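Local coordinates for initiator protein NS1 (Human bocavirus, PDB 4KW3) that probably binds the viral replication origin and nicks one DNA strand there through this N-terminal nuclease domain, so starting rolling-circle replication, at residues V227-F235 / E254-A262; L38-L49 / L65-F74. One frame throughout, in Å; residues are numbered along the deposited sequence.

Interaction 1. Residues V227-F235 / E254-A262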
loop_
_atom_site.group_PDB
_atom_site.type_symbol
_atom_site.label_atom_id
_atom_site.label_comp_id
_atom_site.label_asym_id
_atom_site.label_seq_id
_atom_site.Cartn_x
_atom_site.Cartn_y
_atom_site.Cartn_z
ATOM N N VAL A 227 -4.263 -3.218 -18.997
ATOM C CA VAL A 227 -2.861 -3.055 -19.370
ATOM C C VAL A 227 -1.923 -3.636 -18.301
ATOM O O VAL A 227 -0.990 -4.375 -18.611
ATOM C CB VAL A 227 -2.490 -1.579 -19.648
ATOM C CG1 VAL A 227 -0.984 -1.417 -19.835
ATOM C CG2 VAL A 227 -3.228 -1.071 -20.863
ATOM N N CYS A 228 -2.176 -3.303 -17.042
ATOM C CA CYS A 228 -1.235 -3.613 -15.967
ATOM C C CYS A 228 -1.353 -5.020 -15.442
ATOM O O CYS A 228 -0.517 -5.445 -14.643
ATOM C CB CYS A 228 -1.394 -2.633 -14.805
ATOM S SG CYS A 228 -1.282 -0.897 -15.259
ATOM N N THR A 229 -2.433 -5.707 -15.806
ATOM C CA THR A 229 -2.699 -7.067 -15.311
ATOM C C THR A 229 -2.577 -8.055 -16.437
ATOM O O THR A 229 -3.184 -7.875 -17.503
ATOM C CB THR A 229 -4.139 -7.194 -14.703
ATOM O OG1 THR A 229 -4.346 -6.154 -13.737
ATOM C CG2 THR A 229 -4.377 -8.564 -14.074
ATOM N N SER A 230 -1.790 -9.098 -16.214
ATOM C CA SER A 230 -1.666 -10.166 -17.206
ATOM C C SER A 230 -2.870 -11.104 -17.142
ATOM O O SER A 230 -3.417 -11.355 -16.075
ATOM C CB SER A 230 -0.350 -10.914 -17.021
ATOM O OG SER A 230 -0.310 -11.549 -15.761
ATOM N N PRO A 231 -3.285 -11.630 -18.298
ATOM C CA PRO A 231 -4.548 -12.373 -18.427
ATOM C C PRO A 231 -4.776 -13.501 -17.420
ATOM O O PRO A 231 -5.863 -13.560 -16.872
ATOM C CB PRO A 231 -4.470 -12.898 -19.848
ATOM C CG PRO A 231 -3.741 -11.800 -20.547
ATOM C CD PRO A 231 -2.692 -11.333 -19.609
ATOM N N ASP A 232 -3.778 -14.322 -17.123
ATOM C CA ASP A 232 -3.912 -15.356 -16.084
ATOM C C ASP A 232 -4.201 -14.813 -14.672
ATOM O O ASP A 232 -4.549 -15.559 -13.754
ATOM C CB ASP A 232 -2.646 -16.197 -16.031
ATOM C CG ASP A 232 -2.433 -16.986 -17.296
ATOM O OD1 ASP A 232 -3.394 -17.119 -18.086
ATOM O OD2 ASP A 232 -1.301 -17.468 -17.497
ATOM N N ASN A 233 -4.049 -13.512 -14.491
ATOM C CA ASN A 233 -4.270 -12.934 -13.182
ATOM C C ASN A 233 -5.465 -11.999 -13.124
ATOM O O ASN A 233 -5.630 -11.224 -12.182
ATOM C CB ASN A 233 -2.993 -12.232 -12.735
ATOM C CG ASN A 233 -1.852 -13.206 -12.546
ATOM O OD1 ASN A 233 -1.746 -13.841 -11.495
ATOM N ND2 ASN A 233 -1.012 -13.365 -13.582
ATOM N N TRP A 234 -6.334 -12.112 -14.118
ATOM C CA TRP A 234 -7.490 -11.241 -14.185
ATOM C C TRP A 234 -8.645 -11.789 -13.378
ATOM O O TRP A 234 -9.034 -12.945 -13.530
ATOM C CB TRP A 234 -7.920 -11.042 -15.613
ATOM C CG TRP A 234 -9.010 -10.066 -15.755
ATOM C CD1 TRP A 234 -10.346 -10.328 -15.901
ATOM C CD2 TRP A 234 -8.866 -8.641 -15.794
ATOM N NE1 TRP A 234 -11.038 -9.143 -16.037
ATOM C CE2 TRP A 234 -10.152 -8.095 -15.965
ATOM C CE3 TRP A 234 -7.770 -7.774 -15.696
ATOM C CZ2 TRP A 234 -10.373 -6.730 -16.055
ATOM C CZ3 TRP A 234 -7.993 -6.403 -15.782
ATOM C CH2 TRP A 234 -9.279 -5.899 -15.966
ATOM N N PHE A 235 -9.160 -10.958 -12.487
ATOM C CA PHE A 235 -10.290 -11.331 -11.664
ATOM C C PHE A 235 -11.520 -10.757 -12.334
ATOM O O PHE A 235 -11.712 -9.531 -12.352
ATOM C CB PHE A 235 -10.124 -10.777 -10.259
ATOM C CG PHE A 235 -9.147 -11.546 -9.404
ATOM C CD1 PHE A 235 -9.543 -12.684 -8.713
ATOM C CD2 PHE A 235 -7.835 -11.098 -9.253
ATOM C CE1 PHE A 235 -8.642 -13.357 -7.871
ATOM C CE2 PHE A 235 -6.920 -11.777 -8.438
ATOM C CZ PHE A 235 -7.325 -12.918 -7.751
ATOM N N GLU A 254 3.020 -9.722 -9.608
ATOM C CA GLU A 254 1.807 -9.685 -10.434
ATOM C C GLU A 254 1.467 -11.028 -11.032
ATOM O O GLU A 254 0.312 -11.430 -11.012
ATOM C CB GLU A 254 1.937 -8.638 -11.563
ATOM C CG GLU A 254 0.630 -8.280 -12.276
ATOM C CD GLU A 254 0.176 -9.305 -13.332
ATOM O OE1 GLU A 254 1.000 -10.099 -13.816
ATOM O OE2 GLU A 254 -1.017 -9.304 -13.697
ATOM N N HIS A 255 2.462 -11.736 -11.558
ATOM C CA HIS A 255 2.151 -12.932 -12.348
ATOM C C HIS A 255 1.787 -14.166 -11.504
ATOM O O HIS A 255 1.304 -15.147 -12.036
ATOM C CB HIS A 255 3.285 -13.250 -13.332
ATOM C CG HIS A 255 4.589 -13.523 -12.666
ATOM N ND1 HIS A 255 5.492 -12.524 -12.360
ATOM C CD2 HIS A 255 5.142 -14.680 -12.229
ATOM C CE1 HIS A 255 6.545 -13.057 -11.765
ATOM N NE2 HIS A 255 6.358 -14.364 -11.672
ATOM N N TYR A 256 1.972 -14.095 -10.189
ATOM C CA TYR A 256 1.582 -15.189 -9.309
ATOM C C TYR A 256 0.310 -14.884 -8.511
ATOM O O TYR A 256 -0.141 -15.756 -7.761
ATOM C CB TYR A 256 2.698 -15.511 -8.305
ATOM C CG TYR A 256 3.984 -16.043 -8.891
ATOM C CD1 TYR A 256 3.976 -16.933 -9.958
ATOM C CD2 TYR A 256 5.219 -15.638 -8.383
ATOM C CE1 TYR A 256 5.166 -17.423 -10.495
ATOM C CE2 TYR A 256 6.410 -16.116 -8.913
ATOM C CZ TYR A 256 6.377 -17.009 -9.968
ATOM O OH TYR A 256 7.558 -17.489 -10.497
ATOM N N ARG A 257 -0.233 -13.661 -8.615
ATOM C CA ARG A 257 -1.321 -13.228 -7.692
ATOM C C ARG A 257 -2.496 -14.219 -7.711
ATOM O O ARG A 257 -2.864 -14.769 -6.676
ATOM C CB ARG A 257 -1.797 -11.741 -7.878
ATOM C CG ARG A 257 -2.945 -11.324 -6.904
ATOM C CD ARG A 257 -3.484 -9.863 -7.009
ATOM N NE ARG A 257 -2.653 -8.970 -6.237
ATOM C CZ ARG A 257 -3.013 -8.292 -5.151
ATOM N NH1 ARG A 257 -4.244 -8.307 -4.667
ATOM N NH2 ARG A 257 -2.109 -7.539 -4.569
ATOM N N LYS A 258 -3.058 -14.478 -8.889
ATOM C CA LYS A 258 -4.247 -15.312 -8.963
ATOM C C LYS A 258 -3.973 -16.727 -8.456
ATOM O O LYS A 258 -4.816 -17.316 -7.770
ATOM C CB LYS A 258 -4.838 -15.332 -10.369
ATOM C CG LYS A 258 -6.157 -16.038 -10.436
ATOM C CD LYS A 258 -7.293 -15.059 -10.627
ATOM C CE LYS A 258 -8.092 -15.407 -11.866
ATOM N NZ LYS A 258 -8.711 -16.744 -11.712
ATOM N N ASN A 259 -2.800 -17.266 -8.768
ATOM C CA ASN A 259 -2.470 -18.583 -8.250
ATOM C C ASN A 259 -2.274 -18.575 -6.734
ATOM O O ASN A 259 -2.724 -19.487 -6.033
ATOM C CB ASN A 259 -1.252 -19.177 -8.959
ATOM C CG ASN A 259 -0.970 -20.598 -8.516
ATOM O OD1 ASN A 259 0.177 -20.973 -8.274
ATOM N ND2 ASN A 259 -2.027 -21.395 -8.378
ATOM N N TYR A 260 -1.627 -17.530 -6.233
ATOM C CA TYR A 260 -1.454 -17.333 -4.783
ATOM C C TYR A 260 -2.806 -17.357 -4.086
ATOM O O TYR A 260 -2.989 -18.085 -3.114
ATOM C CB TYR A 260 -0.754 -16.005 -4.518
ATOM C CG TYR A 260 -0.120 -15.884 -3.166
ATOM C CD1 TYR A 260 -0.877 -15.535 -2.048
ATOM C CD2 TYR A 260 1.253 -16.042 -3.010
ATOM C CE1 TYR A 260 -0.285 -15.378 -0.804
ATOM C CE2 TYR A 260 1.848 -15.902 -1.787
ATOM C CZ TYR A 260 1.076 -15.572 -0.675
ATOM O OH TYR A 260 1.688 -15.428 0.552
ATOM N N HIS A 261 -3.758 -16.587 -4.615
ATOM C CA HIS A 261 -5.134 -16.595 -4.114
ATOM C C HIS A 261 -5.807 -17.968 -4.158
ATOM O O HIS A 261 -6.490 -18.369 -3.210
ATOM C CB HIS A 261 -5.965 -15.617 -4.912
ATOM C CG HIS A 261 -7.413 -15.627 -4.555
ATOM N ND1 HIS A 261 -8.326 -16.458 -5.170
ATOM C CD2 HIS A 261 -8.110 -14.912 -3.642
ATOM C CE1 HIS A 261 -9.523 -16.250 -4.657
ATOM N NE2 HIS A 261 -9.420 -15.319 -3.726
ATOM N N ALA A 262 -5.607 -18.673 -5.271
ATOM C CA ALA A 262 -6.188 -19.992 -5.490
ATOM C C ALA A 262 -5.677 -20.977 -4.440
ATOM O O ALA A 262 -6.444 -21.745 -3.876
ATOM C CB ALA A 262 -5.844 -20.488 -6.883
#

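Interaction 2. Residues L38-L49 / L65-F74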
loop_
_atom_site.group_PDB
_atom_site.type_symbol
_atom_site.label_atom_id
_atom_site.label_comp_id
_atom_site.label_asym_id
_atom_site.label_seq_id
_atom_site.Cartn_x
_atom_site.Cartn_y
_atom_site.Cartn_z
ATOM N N LEU A 38 8.444 10.129 -5.399
ATOM C CA LEU A 38 8.523 8.780 -4.836
ATOM C C LEU A 38 9.278 7.766 -5.696
ATOM O O LEU A 38 9.827 6.794 -5.173
ATOM C CB LEU A 38 7.119 8.229 -4.555
ATOM C CG LEU A 38 6.241 9.110 -3.674
ATOM C CD1 LEU A 38 4.909 8.434 -3.432
ATOM C CD2 LEU A 38 6.944 9.448 -2.360
ATOM N N ALA A 39 9.312 7.986 -7.006
ATOM C CA ALA A 39 9.835 6.977 -7.927
ATOM C C ALA A 39 10.716 7.628 -8.981
ATOM O O ALA A 39 10.544 7.405 -10.192
ATOM C CB ALA A 39 8.686 6.220 -8.585
ATOM N N HIS A 40 11.642 8.459 -8.521
ATOM C CA HIS A 40 12.511 9.132 -9.450
ATOM C C HIS A 40 13.272 8.099 -10.285
ATOM O O HIS A 40 13.820 7.132 -9.742
ATOM C CB HIS A 40 13.473 10.060 -8.729
ATOM C CG HIS A 40 14.311 10.864 -9.661
ATOM N ND1 HIS A 40 13.795 11.445 -10.801
ATOM C CD2 HIS A 40 15.635 11.148 -9.657
ATOM C CE1 HIS A 40 14.760 12.077 -11.442
ATOM N NE2 HIS A 40 15.885 11.909 -10.770
ATOM N N GLY A 41 13.251 8.285 -11.606
ATOM C CA GLY A 41 13.834 7.331 -12.536
ATOM C C GLY A 41 12.799 6.568 -13.361
ATOM O O GLY A 41 13.151 5.797 -14.259
ATOM N N THR A 42 11.520 6.799 -13.080
ATOM C CA THR A 42 10.453 6.033 -13.700
ATOM C C THR A 42 9.565 6.978 -14.471
ATOM O O THR A 42 8.613 6.540 -15.120
ATOM C CB THR A 42 9.502 5.345 -12.661
ATOM O OG1 THR A 42 8.961 6.338 -11.787
ATOM C CG2 THR A 42 10.193 4.265 -11.842
ATOM N N GLU A 43 9.842 8.278 -14.376
ATOM C CA GLU A 43 8.861 9.245 -14.865
ATOM C C GLU A 43 8.613 9.102 -16.359
ATOM O O GLU A 43 7.485 9.261 -16.812
ATOM C CB GLU A 43 9.197 10.693 -14.471
ATOM C CG GLU A 43 10.649 10.993 -14.332
ATOM C CD GLU A 43 11.183 10.791 -12.929
ATOM O OE1 GLU A 43 11.041 11.722 -12.109
ATOM O OE2 GLU A 43 11.787 9.731 -12.671
ATOM N N GLN A 44 9.647 8.746 -17.109
ATOM C CA GLN A 44 9.487 8.550 -18.544
ATOM C C GLN A 44 8.744 7.260 -18.840
ATOM O O GLN A 44 7.849 7.234 -19.686
ATOM C CB GLN A 44 10.837 8.529 -19.250
ATOM C CG GLN A 44 10.707 8.628 -20.742
ATOM C CD GLN A 44 9.928 9.861 -21.167
ATOM O OE1 GLN A 44 9.127 9.808 -22.103
ATOM N NE2 GLN A 44 10.157 10.981 -20.477
ATOM N N SER A 45 9.118 6.196 -18.133
ATOM C CA SER A 45 8.419 4.930 -18.261
ATOM C C SER A 45 6.906 5.094 -18.037
ATOM O O SER A 45 6.114 4.555 -18.809
ATOM C CB SER A 45 8.988 3.912 -17.279
ATOM O OG SER A 45 10.262 3.456 -17.691
ATOM N N MET A 46 6.513 5.862 -17.015
ATOM C CA MET A 46 5.099 6.112 -16.730
ATOM C C MET A 46 4.386 6.775 -17.899
ATOM O O MET A 46 3.258 6.406 -18.240
ATOM C CB MET A 46 4.913 6.997 -15.480
ATOM C CG MET A 46 5.462 6.410 -14.181
ATOM S SD MET A 46 4.896 4.729 -13.851
ATOM C CE MET A 46 3.238 5.042 -13.251
ATOM N N ILE A 47 5.049 7.735 -18.534
ATOM C CA ILE A 47 4.449 8.406 -19.682
ATOM C C ILE A 47 4.223 7.463 -20.862
ATOM O O ILE A 47 3.142 7.445 -21.451
ATOM C CB ILE A 47 5.306 9.599 -20.136
ATOM C CG1 ILE A 47 5.346 10.640 -19.018
ATOM C CG2 ILE A 47 4.733 10.221 -21.407
ATOM C CD1 ILE A 47 6.160 11.841 -19.322
ATOM N N GLN A 48 5.240 6.673 -21.184
ATOM C CA GLN A 48 5.168 5.719 -22.278
ATOM C C GLN A 48 4.046 4.717 -22.052
ATOM O O GLN A 48 3.373 4.295 -22.995
ATOM C CB GLN A 48 6.498 4.985 -22.392
ATOM C CG GLN A 48 6.918 4.687 -23.800
ATOM C CD GLN A 48 8.371 4.302 -23.865
ATOM O OE1 GLN A 48 9.151 4.642 -22.966
ATOM N NE2 GLN A 48 8.749 3.579 -24.917
ATOM N N LEU A 49 3.828 4.373 -20.788
ATOM C CA LEU A 49 2.815 3.405 -20.406
ATOM C C LEU A 49 1.409 3.832 -20.843
ATOM O O LEU A 49 0.576 2.967 -21.152
ATOM C CB LEU A 49 2.835 3.164 -18.897
ATOM C CG LEU A 49 1.951 2.007 -18.449
ATOM C CD1 LEU A 49 2.515 0.712 -18.980
ATOM C CD2 LEU A 49 1.790 1.973 -16.966
ATOM N N LEU A 65 8.296 -2.525 -20.459
ATOM C CA LEU A 65 8.026 -1.363 -19.628
ATOM C C LEU A 65 7.573 -1.835 -18.233
ATOM O O LEU A 65 8.155 -1.447 -17.215
ATOM C CB LEU A 65 6.965 -0.519 -20.324
ATOM C CG LEU A 65 6.892 0.991 -20.180
ATOM C CD1 LEU A 65 8.281 1.598 -20.279
ATOM C CD2 LEU A 65 6.012 1.526 -21.318
ATOM N N LEU A 66 6.586 -2.731 -18.202
ATOM C CA LEU A 66 6.081 -3.283 -16.948
ATOM C C LEU A 66 7.129 -4.098 -16.208
ATOM O O LEU A 66 7.235 -4.008 -14.985
ATOM C CB LEU A 66 4.816 -4.109 -17.183
ATOM C CG LEU A 66 3.631 -3.243 -17.589
ATOM C CD1 LEU A 66 2.463 -4.102 -17.971
ATOM C CD2 LEU A 66 3.273 -2.278 -16.440
ATOM N N ILE A 67 7.889 -4.912 -16.933
ATOM C CA ILE A 67 9.013 -5.615 -16.317
ATOM C C ILE A 67 10.024 -4.636 -15.693
ATOM O O ILE A 67 10.510 -4.874 -14.585
ATOM C CB ILE A 67 9.730 -6.573 -17.308
ATOM C CG1 ILE A 67 8.851 -7.786 -17.575
ATOM C CG2 ILE A 67 10.996 -7.116 -16.701
ATOM C CD1 ILE A 67 8.522 -8.554 -16.288
ATOM N N SER A 68 10.284 -3.504 -16.345
ATOM C CA SER A 68 11.306 -2.627 -15.803
ATOM C C SER A 68 10.751 -1.849 -14.606
ATOM O O SER A 68 11.502 -1.390 -13.753
ATOM C CB SER A 68 11.865 -1.656 -16.855
ATOM O OG SER A 68 10.965 -0.602 -17.134
ATOM N N LEU A 69 9.439 -1.686 -14.555
ATOM C CA LEU A 69 8.806 -0.921 -13.488
ATOM C C LEU A 69 8.519 -1.726 -12.240
ATOM O O LEU A 69 8.176 -1.156 -11.217
ATOM C CB LEU A 69 7.495 -0.322 -13.993
ATOM C CG LEU A 69 7.689 0.919 -14.851
ATOM C CD1 LEU A 69 6.358 1.420 -15.433
ATOM C CD2 LEU A 69 8.370 1.963 -14.008
ATOM N N GLU A 70 8.749 -3.032 -12.310
ATOM C CA GLU A 70 8.127 -3.990 -11.390
ATOM C C GLU A 70 8.132 -3.696 -9.887
ATOM O O GLU A 70 7.076 -3.823 -9.250
ATOM C CB GLU A 70 8.685 -5.385 -11.668
ATOM C CG GLU A 70 8.077 -6.490 -10.841
ATOM C CD GLU A 70 8.895 -7.760 -10.915
ATOM O OE1 GLU A 70 9.708 -7.883 -11.861
ATOM O OE2 GLU A 70 8.730 -8.635 -10.037
ATOM N N ASP A 71 9.249 -3.280 -9.302
ATOM C CA ASP A 71 9.202 -2.910 -7.869
ATOM C C ASP A 71 9.485 -1.427 -7.616
ATOM O O ASP A 71 9.781 -1.028 -6.499
ATOM C CB ASP A 71 10.161 -3.773 -7.045
ATOM C CG ASP A 71 9.725 -5.229 -6.965
ATOM O OD1 ASP A 71 8.530 -5.539 -7.181
ATOM O OD2 ASP A 71 10.601 -6.086 -6.727
ATOM N N ARG A 72 9.406 -0.624 -8.668
ATOM C CA ARG A 72 9.934 0.726 -8.658
ATOM C C ARG A 72 8.877 1.805 -8.872
ATOM O O ARG A 72 9.173 2.990 -8.717
ATOM C CB ARG A 72 10.989 0.885 -9.770
ATOM C CG ARG A 72 12.147 -0.098 -9.761
ATOM C CD ARG A 72 12.925 -0.048 -11.098
ATOM N NE ARG A 72 13.240 1.321 -11.528
ATOM C CZ ARG A 72 12.913 1.850 -12.709
ATOM N NH1 ARG A 72 12.261 1.136 -13.616
ATOM N NH2 ARG A 72 13.245 3.103 -12.989
ATOM N N HIS A 73 7.680 1.433 -9.313
ATOM C CA HIS A 73 6.688 2.476 -9.586
ATOM C C HIS A 73 6.205 3.071 -8.263
ATOM O O HIS A 73 6.365 2.456 -7.206
ATOM C CB HIS A 73 5.519 1.952 -10.405
ATOM C CG HIS A 73 4.709 0.913 -9.695
ATOM N ND1 HIS A 73 5.011 -0.432 -9.748
ATOM C CD2 HIS A 73 3.619 1.024 -8.899
ATOM C CE1 HIS A 73 4.133 -1.106 -9.035
ATOM N NE2 HIS A 73 3.284 -0.246 -8.499
ATOM N N PHE A 74 5.614 4.259 -8.329
ATOM C CA PHE A 74 5.419 5.052 -7.124
ATOM C C PHE A 74 4.549 4.345 -6.091
ATOM O O PHE A 74 4.831 4.406 -4.898
ATOM C CB PHE A 74 4.898 6.459 -7.439
ATOM C CG PHE A 74 3.436 6.514 -7.812
ATOM C CD1 PHE A 74 3.017 6.168 -9.089
ATOM C CD2 PHE A 74 2.482 6.950 -6.891
ATOM C CE1 PHE A 74 1.676 6.245 -9.447
ATOM C CE2 PHE A 74 1.128 7.015 -7.235
ATOM C CZ PHE A 74 0.724 6.667 -8.514
#

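Interaction 1. Residues V227-F235 / E254-A262
The F235 ring takes CD of K258 over one face, 3.6 Å from its centroid, a CH-pi contact. Its edge points at the face of the H261 ring in a T-shaped pair, with the planes at 85°. CD of R257 also lies near the ring plane, at the edge. The K258 and F235 side chains run past one another head to tail; the amine is far enough off that any cation-pi attraction is weak. The N233 amide is the other flat group that matters. Its OD1 accepts a hydrogen bond from the backbone N of K258 at 3.0 Å, in the carbonyl plane and on a lone pair. Its ND2 gives a bond to OG of S230 and a weak one to O of H255. N233 thus ties the loop after helix 225-228 to the first turn of helix 257-268, the last of this construct, in the nuclease domain of the Rep clan. The E254 carboxylate grips S230 twice. OE1 accepts a hydrogen bond from OG of S230 at 2.8 Å on its syn lone pair. OE2 accepts one from the backbone N of S230, from above the carboxylate plane. The S230 hydroxyl sits between its backbone N and carbonyl carbon (chi1 63°), where it reaches both E254 and N233. R257 turns its guanidinium to L213 O and Q106 OE1.

Interaction 2. Residues L38-L49 / L65-F74
Helices 43-49 and 65-69 run roughly antiparallel, at 147° between their directions, with a closest axis approach of 10.4 Å. The two segments come closer where A39 meets F74, with CA atoms 4.9 Å apart. A type II turn from A39 to T42 leads into helix 43-49, and H73 is the N-cap of helix 74-94. Between the helices, L65 lies across S45, Q48 and L49, its CD2 3.6 Å from the backbone N of L49. L69 splits its branches: CD2 touches CG2 of T42 at 3.6 Å, and CD1 meets SD of M46. This is a largely apolar helix-helix interface of the nuclease domain. It joins helices 43-49 and 60-69 to the start of helix 74-94, and H73 NE2 links it to strand 241-247 by a hydrogen bond to OG of S243. CE of M46 comes to the edge of the F74 ring. The F74 CB packs on CB of L38 and of A39. CG2 of T42 sits over one face of the R72 guanidinium. The bend of R72 at chi3 (47°) brings NH2 to O of G41 for a weak bond at the edge, while NH1 binds O of S68 at 2.6 Å. The guanidinium thus bridges the turn and O of S68.

Overall arrangement
The centres of the two interactions lie 20 Å apart, and they touch at one edge. CD1 of L66 packs 3.5 Å from O of V227, and CD1 of L49 lies 4.2 Å from CG1 of V227. Helix 225-228 therefore rests against the pair of helices in interaction 2. In sequence, both segments of interaction 2 precede those of interaction 1. Each interaction has a residue near the predicted nuclease site, though not touching it. The side chain of R257 is about 9 Å from those of Y211, the predicted nucleophile, and E108, a predicted metal ligand. The side chain of F74 is about 10 Å from that of E108 and about 11 Å from that of H115, another predicted metal ligand.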